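Local atomic coordinates of lectin (Cicer arietinum, PDB entry 3V6N), a protein that shows hemagglutination activity as a chickpea albumin of the hemopexin fold and binds calcium and sodium ions in the central channel of its four-bladed beta-propeller. Residues 15-19 with 29-33; 188-193 with 211-217. One frame throughout, in Å; residues are numbered along the deposited sequence.

Contact 1: residues 15-19 with 29-33; sequences NNEAY and LDYAP
Asn16, Tyr31 and Ala18 bury the most surface in this antiparallel pairing of residues 15-19 with 29-33. Glu17 faces Asp30 as a non-hydrogen-bonded pair, with CA atoms 4.5 Å apart. Ala18 faces Leu29 as a hydrogen-bonded pair, CA to CA 5.3 Å. Two hydrogen bonds join this second pair: Ala18 N to Leu29 O and Leu29 N to Ala18 O, both 2.8 Å. Asn16 comes just before the strand and has a left-handed backbone (phi 62°, psi 25°). Asn16 O accepts from Tyr31 N at 3.0 Å, so the pairing runs one bond beyond the strands. With chi1 m, Asn16 OD1 lies 3.4 Å from Pro33 CG. Tyr31 takes chi1 p. This folds its ring back to the other segment: Tyr31 CD1 lies 4.0 Å from Ala18 CB and Tyr31 CE1 3.6 Å from Glu17 N. Tyr31 OH is hydrogen-bonded to His180 N, and the ring meets Phe177 edge-to-face. Ala18 and Leu29 point to one face of the sheet. Glu17 and Asp30 point to the other, where Glu17 OE1 is hydrogen-bonded to His91 NE2. After Asp30 the chain leaves the strand in an Asx turn, with Ala32 N donating to Asp30 OD1 at 3.2 Å. The arrangement is the open end of a beta hairpin, formed by strands 17-22 and 25-30 in the first blade of a hemopexin-type four-bladed beta-propeller.

Contact 2: residues 188-193 with 211-217; sequences FKGEYY and KKTLDYW
Tyr193 lays its ring against Lys211 and Tyr216 in the fourth blade of the hemopexin-type propeller, with Tyr193 CE1 3.7 Å from Lys211 CB and 3.6 Å from Tyr216 CB. CE2 of Tyr193 sits over one face of the Tyr216 ring. The two rings meet obliquely, centroids 5.0 Å apart and planes at 35°. Chi1 p on Tyr193 and chi1 t on Tyr216 bring them together. Here strand 192-197 pairs with the edge strand 210-212. Tyr193 and Lys211 form an antiparallel hydrogen-bonded pair: Tyr193 N to Lys211 O and Lys211 N to Tyr193 O are both 3.1 Å. Tyr192 faces Lys212 as a non-hydrogen-bonded pair, CA to CA 4.7 Å. A type II' turn, Lys189 to Tyr192, joins strands 184-189 and 192-197; Gly190 takes its second position, with the positive phi (58°) that this turn needs. Lys212 is the N-cap of the short helix 213-216. The helix start is tied to the turn by Thr213 N, which donates to Glu191 O at 3.1 Å. Phe188 and Trp217 touch rim to rim, CE2 of Phe188 to CZ3 of Trp217 at 3.3 Å. Phe188 also lies close to the calcium ligand Asp174. Two waters link the turn to the start of the helix. One bridges Glu191 O and Leu214 N. The other accepts from Thr213 OG1 at 2.6 Å and donates to Gly190 O at 2.8 Å and Tyr192 O at 2.9 Å.

From the N terminus, contact 1 comes first. It closes the hairpin made by strands 17-22 and 25-30, with nine residues between its segments. The second and third blades follow. Contact 2 then closes a 17-residue excursion in the last blade, from strand 192-197 to strand 210-212 and helix 213-216. The contacts are in series; they neither nest nor cross. They still meet in space, with centres about 15 Å apart. Trp217 NE1 probably donates to Tyr31 O at 2.8 Å, and Trp217 CD2 packs on Leu29 CD2 at 3.8 Å. Blade one thus abuts blade four, where the propeller ring closes.

Contact 1: residues 15-19 with 29-33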
loop_
_atom_site.group_PDB
_atom_site.type_symbol
_atom_site.label_atom_id
_atom_site.label_comp_id
_atom_site.label_asym_id
_atom_site.label_seq_id
_atom_site.Cartn_x
_atom_site.Cartn_y
_atom_site.Cartn_z
ATOM N N ASN A 15 29.177 12.082 -0.744
ATOM C CA ASN A 15 29.987 12.179 0.474
ATOM C C ASN A 15 29.320 12.988 1.585
ATOM O O ASN A 15 28.880 14.116 1.357
ATOM C CB ASN A 15 31.377 12.796 0.166
ATOM C CG ASN A 15 32.242 11.921 -0.756
ATOM O OD1 ASN A 15 31.971 10.736 -0.950
ATOM N ND2 ASN A 15 33.309 12.518 -1.326
ATOM N N ASN A 16 29.218 12.392 2.774
ATOM C CA ASN A 16 28.719 13.082 3.984
ATOM C C ASN A 16 27.278 13.602 3.929
ATOM O O ASN A 16 26.926 14.518 4.659
ATOM C CB ASN A 16 29.695 14.192 4.448
ATOM C CG ASN A 16 31.102 13.668 4.694
ATOM O OD1 ASN A 16 31.293 12.501 5.001
ATOM N ND2 ASN A 16 32.084 14.514 4.523
ATOM N N GLU A 17 26.442 12.990 3.094
ATOM C CA GLU A 17 25.026 13.347 3.016
ATOM C C GLU A 17 24.150 12.172 3.433
ATOM O O GLU A 17 24.474 11.014 3.139
ATOM C CB GLU A 17 24.652 13.814 1.600
ATOM C CG GLU A 17 25.412 15.074 1.180
ATOM C CD GLU A 17 24.974 15.649 -0.158
ATOM O OE1 GLU A 17 23.853 15.344 -0.641
ATOM O OE2 GLU A 17 25.760 16.434 -0.725
ATOM N N ALA A 18 23.055 12.468 4.132
ATOM C CA ALA A 18 22.077 11.427 4.496
ATOM C C ALA A 18 20.667 11.993 4.463
ATOM O O ALA A 18 20.461 13.169 4.770
ATOM C CB ALA A 18 22.385 10.819 5.873
ATOM N N TYR A 19 19.720 11.144 4.071
ATOM C CA TYR A 19 18.290 11.448 4.055
ATOM C C TYR A 19 17.659 10.930 5.348
ATOM O O TYR A 19 17.853 9.774 5.732
ATOM C CB TYR A 19 17.615 10.779 2.835
ATOM C CG TYR A 19 18.122 11.291 1.499
ATOM C CD1 TYR A 19 17.477 12.339 0.844
ATOM C CD2 TYR A 19 19.268 10.755 0.913
ATOM C CE1 TYR A 19 17.952 12.835 -0.380
ATOM C CE2 TYR A 19 19.745 11.225 -0.312
ATOM C CZ TYR A 19 19.097 12.281 -0.943
ATOM O OH TYR A 19 19.580 12.751 -2.145
ATOM N N LEU A 29 20.499 15.976 4.753
ATOM C CA LEU A 29 21.464 16.567 5.668
ATOM C C LEU A 29 22.914 16.340 5.204
ATOM O O LEU A 29 23.251 15.238 4.754
ATOM C CB LEU A 29 21.269 15.994 7.083
ATOM C CG LEU A 29 22.092 16.575 8.241
ATOM C CD1 LEU A 29 21.583 17.941 8.680
ATOM C CD2 LEU A 29 22.069 15.612 9.410
ATOM N N ASP A 30 23.736 17.396 5.287
ATOM C CA ASP A 30 25.192 17.264 5.326
ATOM C C ASP A 30 25.514 17.030 6.787
ATOM O O ASP A 30 25.440 17.940 7.590
ATOM C CB ASP A 30 25.889 18.548 4.857
ATOM C CG ASP A 30 27.422 18.434 4.861
ATOM O OD1 ASP A 30 28.024 17.685 5.673
ATOM O OD2 ASP A 30 28.038 19.110 4.025
ATOM N N TYR A 31 25.848 15.801 7.146
ATOM C CA TYR A 31 25.903 15.451 8.568
ATOM C C TYR A 31 27.276 15.641 9.213
ATOM O O TYR A 31 27.424 15.388 10.408
ATOM C CB TYR A 31 25.327 14.052 8.816
ATOM C CG TYR A 31 26.106 12.914 8.199
ATOM C CD1 TYR A 31 25.847 12.493 6.889
ATOM C CD2 TYR A 31 27.084 12.246 8.930
ATOM C CE1 TYR A 31 26.552 11.453 6.326
ATOM C CE2 TYR A 31 27.791 11.206 8.379
ATOM C CZ TYR A 31 27.519 10.807 7.086
ATOM O OH TYR A 31 28.221 9.757 6.557
ATOM N N ALA A 32 28.251 16.113 8.430
ATOM C CA ALA A 32 29.565 16.557 8.928
ATOM C C ALA A 32 30.181 15.683 10.050
ATOM O O ALA A 32 30.306 16.116 11.206
ATOM C CB ALA A 32 29.486 18.013 9.354
ATOM N N PRO A 33 30.559 14.438 9.708
ATOM C CA PRO A 33 31.162 13.508 10.677
ATOM C C PRO A 33 32.519 13.960 11.261
ATOM O O PRO A 33 32.901 13.490 12.342
ATOM C CB PRO A 33 31.342 12.221 9.858
ATOM C CG PRO A 33 31.407 12.688 8.428
ATOM C CD PRO A 33 30.418 13.824 8.373
#

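Contact 2: residues 188-193 with 211-217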
loop_
_atom_site.group_PDB
_atom_site.type_symbol
_atom_site.label_atom_id
_atom_site.label_comp_id
_atom_site.label_asym_id
_atom_site.label_seq_id
_atom_site.Cartn_x
_atom_site.Cartn_y
_atom_site.Cartn_z
ATOM N N PHE A 188 19.208 5.669 16.086
ATOM C CA PHE A 188 18.341 6.712 16.636
ATOM C C PHE A 188 17.198 6.118 17.450
ATOM O O PHE A 188 16.655 5.060 17.104
ATOM C CB PHE A 188 17.794 7.612 15.512
ATOM C CG PHE A 188 18.879 8.279 14.696
ATOM C CD1 PHE A 188 19.319 7.716 13.503
ATOM C CD2 PHE A 188 19.472 9.460 15.136
ATOM C CE1 PHE A 188 20.328 8.326 12.755
ATOM C CE2 PHE A 188 20.487 10.071 14.406
ATOM C CZ PHE A 188 20.916 9.504 13.210
ATOM N N LYS A 189 16.844 6.816 18.525
ATOM C CA LYS A 189 15.648 6.516 19.304
ATOM C C LYS A 189 15.212 7.754 20.103
ATOM O O LYS A 189 15.959 8.256 20.962
ATOM C CB LYS A 189 15.875 5.319 20.239
ATOM C CG LYS A 189 14.594 4.792 20.875
ATOM C CD LYS A 189 14.887 3.500 21.611
ATOM C CE LYS A 189 13.634 2.684 21.896
ATOM N NZ LYS A 189 14.128 1.423 22.521
ATOM N N GLY A 190 14.000 8.240 19.814
ATOM C CA GLY A 190 13.480 9.438 20.468
ATOM C C GLY A 190 14.428 10.589 20.218
ATOM O O GLY A 190 14.867 10.789 19.093
ATOM N N GLU A 191 14.776 11.322 21.275
ATOM C CA GLU A 191 15.693 12.458 21.149
ATOM C C GLU A 191 17.173 12.052 21.149
ATOM O O GLU A 191 18.048 12.926 21.114
ATOM C CB GLU A 191 15.418 13.503 22.248
ATOM C CG GLU A 191 15.660 13.008 23.673
ATOM C CD GLU A 191 14.875 13.778 24.737
ATOM O OE1 GLU A 191 14.983 13.411 25.935
ATOM O OE2 GLU A 191 14.145 14.738 24.394
ATOM N N TYR A 192 17.442 10.743 21.174
ATOM C CA TYR A 192 18.802 10.228 21.320
ATOM C C TYR A 192 19.374 9.553 20.075
ATOM O O TYR A 192 18.644 9.042 19.233
ATOM C CB TYR A 192 18.891 9.242 22.499
ATOM C CG TYR A 192 18.416 9.825 23.810
ATOM C CD1 TYR A 192 19.099 10.888 24.413
ATOM C CD2 TYR A 192 17.275 9.330 24.442
ATOM C CE1 TYR A 192 18.660 11.430 25.618
ATOM C CE2 TYR A 192 16.833 9.862 25.646
ATOM C CZ TYR A 192 17.524 10.914 26.224
ATOM O OH TYR A 192 17.082 11.446 27.409
ATOM N N TYR A 193 20.697 9.539 20.011
ATOM C CA TYR A 193 21.442 8.788 19.023
ATOM C C TYR A 193 22.644 8.146 19.716
ATOM O O TYR A 193 23.059 8.581 20.797
ATOM C CB TYR A 193 21.929 9.701 17.875
ATOM C CG TYR A 193 23.215 10.446 18.203
ATOM C CD1 TYR A 193 23.191 11.609 18.995
ATOM C CD2 TYR A 193 24.456 9.974 17.766
ATOM C CE1 TYR A 193 24.361 12.280 19.322
ATOM C CE2 TYR A 193 25.630 10.649 18.086
ATOM C CZ TYR A 193 25.574 11.794 18.860
ATOM O OH TYR A 193 26.740 12.465 19.193
ATOM N N LYS A 211 24.001 10.060 23.383
ATOM C CA LYS A 211 23.858 11.519 23.495
ATOM C C LYS A 211 22.590 12.061 22.830
ATOM O O LYS A 211 21.783 11.303 22.294
ATOM C CB LYS A 211 25.080 12.251 22.922
ATOM C CG LYS A 211 26.409 11.932 23.580
ATOM C CD LYS A 211 27.207 11.022 22.673
ATOM C CE LYS A 211 28.701 11.131 22.945
ATOM N NZ LYS A 211 29.168 10.102 23.922
ATOM N N LYS A 212 22.436 13.380 22.873
ATOM C CA LYS A 212 21.288 14.068 22.301
ATOM C C LYS A 212 21.545 14.477 20.860
ATOM O O LYS A 212 22.534 15.146 20.554
ATOM C CB LYS A 212 20.927 15.295 23.138
ATOM C CG LYS A 212 20.294 14.937 24.474
ATOM C CD LYS A 212 19.378 16.043 24.970
ATOM C CE LYS A 212 18.284 16.387 23.953
ATOM N NZ LYS A 212 17.675 17.722 24.204
ATOM N N THR A 213 20.642 14.068 19.979
ATOM C CA THR A 213 20.776 14.325 18.554
ATOM C C THR A 213 20.973 15.814 18.223
ATOM O O THR A 213 21.768 16.158 17.332
ATOM C CB THR A 213 19.588 13.717 17.774
ATOM O OG1 THR A 213 19.440 12.333 18.139
ATOM C CG2 THR A 213 19.815 13.809 16.267
ATOM N N LEU A 214 20.261 16.680 18.945
ATOM C CA LEU A 214 20.327 18.133 18.731
ATOM C C LEU A 214 21.680 18.753 19.130
ATOM O O LEU A 214 22.070 19.781 18.576
ATOM C CB LEU A 214 19.151 18.855 19.420
ATOM C CG LEU A 214 17.770 18.685 18.756
ATOM C CD1 LEU A 214 16.652 19.282 19.599
ATOM C CD2 LEU A 214 17.753 19.279 17.349
ATOM N N ASP A 215 22.394 18.134 20.071
ATOM C CA ASP A 215 23.767 18.560 20.381
ATOM C C ASP A 215 24.750 18.237 19.238
ATOM O O ASP A 215 25.678 19.003 18.976
ATOM C CB ASP A 215 24.278 17.920 21.678
ATOM C CG ASP A 215 23.527 18.391 22.925
ATOM O OD1 ASP A 215 22.812 19.412 22.871
ATOM O OD2 ASP A 215 23.674 17.735 23.982
ATOM N N TYR A 216 24.545 17.107 18.565
ATOM C CA TYR A 216 25.449 16.666 17.494
ATOM C C TYR A 216 25.127 17.346 16.152
ATOM O O TYR A 216 26.039 17.653 15.373
ATOM C CB TYR A 216 25.381 15.141 17.371
ATOM C CG TYR A 216 26.390 14.485 16.437
ATOM C CD1 TYR A 216 27.716 14.329 16.816
ATOM C CD2 TYR A 216 25.995 13.965 15.201
ATOM C CE1 TYR A 216 28.636 13.694 15.991
ATOM C CE2 TYR A 216 26.911 13.345 14.355
ATOM C CZ TYR A 216 28.231 13.211 14.762
ATOM O OH TYR A 216 29.149 12.591 13.960
ATOM N N TRP A 217 23.837 17.570 15.891
ATOM C CA TRP A 217 23.389 18.302 14.721
ATOM C C TRP A 217 22.519 19.498 15.075
ATOM O O TRP A 217 21.280 19.421 14.957
ATOM C CB TRP A 217 22.639 17.386 13.754
ATOM C CG TRP A 217 23.479 16.286 13.151
ATOM C CD1 TRP A 217 24.741 16.398 12.574
ATOM C CD2 TRP A 217 23.124 14.865 13.021
ATOM N NE1 TRP A 217 25.187 15.182 12.131
ATOM C CE2 TRP A 217 24.261 14.220 12.353
ATOM C CE3 TRP A 217 22.017 14.092 13.377
ATOM C CZ2 TRP A 217 24.282 12.854 12.083
ATOM C CZ3 TRP A 217 22.040 12.719 13.081
ATOM C CH2 TRP A 217 23.151 12.116 12.464
HETATM O O HOH W 1 17.285 11.002 17.627
HETATM O O HOH W 2 18.038 15.595 20.833
#